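Local coordinates for competence protein ComEA-related protein (Thermus thermophilus, PDB 2DUY) that is of unknown function but, as a ComEA-related helix-hairpin-helix protein, probably binds DNA, at residues A24-L29 and R42-R47. Sequence-based numbering, arbitrary orientation.
Sequences ASLEEL and RIVEGR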
loop_
_atom_site.group_PDB
_atom_site.type_symbol
_atom_site.label_atom_id
_atom_site.label_comp_id
_atom_site.label_asym_id
_atom_site.label_seq_id
_atom_site.Cartn_x
_atom_site.Cartn_y
_atom_site.Cartn_z
ATOM N N ALA A 24 -2.855 -8.006 -1.192
ATOM C CA ALA A 24 -3.242 -7.407 -2.469
ATOM C C ALA A 24 -2.310 -7.772 -3.619
ATOM O O ALA A 24 -1.126 -8.031 -3.417
ATOM C CB ALA A 24 -3.296 -5.896 -2.327
ATOM N N SER A 25 -2.860 -7.784 -4.832
ATOM C CA SER A 25 -2.093 -8.069 -6.040
ATOM C C SER A 25 -1.456 -6.741 -6.441
ATOM O O SER A 25 -1.834 -5.697 -5.920
ATOM C CB SER A 25 -3.021 -8.505 -7.164
ATOM O OG SER A 25 -3.833 -7.414 -7.550
ATOM N N LEU A 26 -0.515 -6.776 -7.379
ATOM C CA LEU A 26 0.148 -5.551 -7.814
ATOM C C LEU A 26 -0.857 -4.509 -8.304
ATOM O O LEU A 26 -0.762 -3.338 -7.949
ATOM C CB LEU A 26 1.148 -5.845 -8.930
ATOM C CG LEU A 26 2.114 -4.690 -9.209
ATOM C CD1 LEU A 26 3.239 -4.696 -8.162
ATOM C CD2 LEU A 26 2.677 -4.817 -10.614
ATOM N N GLU A 27 -1.814 -4.948 -9.122
ATOM C CA GLU A 27 -2.842 -4.070 -9.687
ATOM C C GLU A 27 -3.692 -3.415 -8.602
ATOM O O GLU A 27 -4.058 -2.243 -8.706
ATOM C CB GLU A 27 -3.781 -4.855 -10.610
ATOM C CG GLU A 27 -3.117 -5.659 -11.719
ATOM C CD GLU A 27 -2.580 -4.803 -12.850
ATOM O OE1 GLU A 27 -2.162 -5.377 -13.881
ATOM O OE2 GLU A 27 -2.572 -3.563 -12.714
ATOM N N GLU A 28 -4.032 -4.189 -7.577
ATOM C CA GLU A 28 -4.847 -3.688 -6.479
ATOM C C GLU A 28 -4.094 -2.607 -5.717
ATOM O O GLU A 28 -4.670 -1.595 -5.320
ATOM C CB GLU A 28 -5.253 -4.844 -5.556
ATOM C CG GLU A 28 -6.350 -5.718 -6.166
ATOM C CD GLU A 28 -6.487 -7.099 -5.530
ATOM O OE1 GLU A 28 -7.482 -7.781 -5.846
ATOM O OE2 GLU A 28 -5.617 -7.515 -4.734
ATOM N N LEU A 29 -2.796 -2.811 -5.534
ATOM C CA LEU A 29 -1.983 -1.821 -4.840
ATOM C C LEU A 29 -1.863 -0.572 -5.710
ATOM O O LEU A 29 -1.820 0.559 -5.209
ATOM C CB LEU A 29 -0.592 -2.385 -4.556
ATOM C CG LEU A 29 -0.499 -3.496 -3.511
ATOM C CD1 LEU A 29 0.883 -4.106 -3.517
ATOM C CD2 LEU A 29 -0.811 -2.906 -2.130
ATOM N N ARG A 42 7.770 -2.694 -4.783
ATOM C CA ARG A 42 8.542 -2.657 -3.539
ATOM C C ARG A 42 7.685 -3.053 -2.341
ATOM O O ARG A 42 8.175 -3.658 -1.392
ATOM C CB ARG A 42 9.116 -1.257 -3.305
ATOM C CG ARG A 42 10.161 -0.849 -4.329
ATOM C CD ARG A 42 10.549 0.608 -4.174
ATOM N NE ARG A 42 11.627 0.975 -5.088
ATOM C CZ ARG A 42 12.068 2.218 -5.263
ATOM N NH1 ARG A 42 11.517 3.223 -4.586
ATOM N NH2 ARG A 42 13.066 2.454 -6.109
ATOM N N ILE A 43 6.409 -2.695 -2.371
ATOM C CA ILE A 43 5.527 -3.056 -1.269
ATOM C C ILE A 43 5.419 -4.584 -1.206
ATOM O O ILE A 43 5.556 -5.161 -0.137
ATOM C CB ILE A 43 4.126 -2.419 -1.436
ATOM C CG1 ILE A 43 4.231 -0.910 -1.189
ATOM C CG2 ILE A 43 3.118 -3.058 -0.452
ATOM C CD1 ILE A 43 2.953 -0.139 -1.484
ATOM N N VAL A 44 5.193 -5.239 -2.344
ATOM C CA VAL A 44 5.083 -6.710 -2.341
ATOM C C VAL A 44 6.376 -7.343 -1.849
ATOM O O VAL A 44 6.364 -8.281 -1.039
ATOM C CB VAL A 44 4.794 -7.294 -3.748
ATOM C CG1 VAL A 44 4.785 -8.831 -3.675
ATOM C CG2 VAL A 44 3.458 -6.793 -4.259
ATOM N N GLU A 45 7.495 -6.828 -2.345
ATOM C CA GLU A 45 8.803 -7.352 -1.973
ATOM C C GLU A 45 9.124 -7.172 -0.495
ATOM O O GLU A 45 9.911 -7.933 0.071
ATOM C CB GLU A 45 9.891 -6.696 -2.832
ATOM C CG GLU A 45 9.822 -7.114 -4.301
ATOM C CD GLU A 45 10.967 -6.570 -5.133
ATOM O OE1 GLU A 45 11.178 -7.078 -6.252
ATOM O OE2 GLU A 45 11.652 -5.636 -4.675
ATOM N N GLY A 46 8.507 -6.173 0.133
ATOM C CA GLY A 46 8.757 -5.933 1.540
ATOM C C GLY A 46 7.897 -6.734 2.511
ATOM O O GLY A 46 8.058 -6.602 3.724
ATOM N N ARG A 47 7.000 -7.567 1.992
ATOM C CA ARG A 47 6.116 -8.376 2.836
ATOM C C ARG A 47 6.897 -9.361 3.696
ATOM O O ARG A 47 7.963 -9.819 3.294
ATOM C CB ARG A 47 5.122 -9.145 1.963
ATOM C CG ARG A 47 4.072 -8.238 1.345
ATOM C CD ARG A 47 3.224 -8.915 0.281
ATOM N NE ARG A 47 2.195 -7.971 -0.153
ATOM C CZ ARG A 47 1.375 -8.141 -1.185
ATOM N NH1 ARG A 47 1.447 -9.237 -1.937
ATOM N NH2 ARG A 47 0.468 -7.205 -1.453
#
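The carbonyl oxygen of Ala24 is gripped by both terminal nitrogens of the Arg47 guanidinium. Arg47 NH2 donates the stronger bond, 2.7 Å to Ala24 O and nearly straight at 162°, while Arg47 NH1 adds a weak, bent one of 3.2 Å to the same oxygen. The acceptor lies at the edge of the guanidinium, in its plane, and the side chain, extended from CG to NE, reaches across to it. Arg47 NE bonds in turn to Leu21 O, which helps to fix the rotation of the group. Val44 CG2 lies over one face of the guanidinium, 3.8 Å above its plane and offset toward the rim. Leu29 CD1 meets Arg47 NH2 tip to tip and also packs against Val44 CG2 (3.8 Å) and Ile43 CG2 (3.9 Å). An alanine in place of Arg47 would probably leave the carbonyls of Ala24 and Leu21 without these donors and open a gap over Val44. On the other segment, Ser25 and Glu28 form a capping box that starts helix 26-29. The contact thus packs the two helices of a helix-hairpin-helix motif together: helix 26-29 and its leading turn meet the C-terminal end of helix 37-45 and the loop after it, while Leu26 and Leu29 also touch Ala40 farther back along that helix.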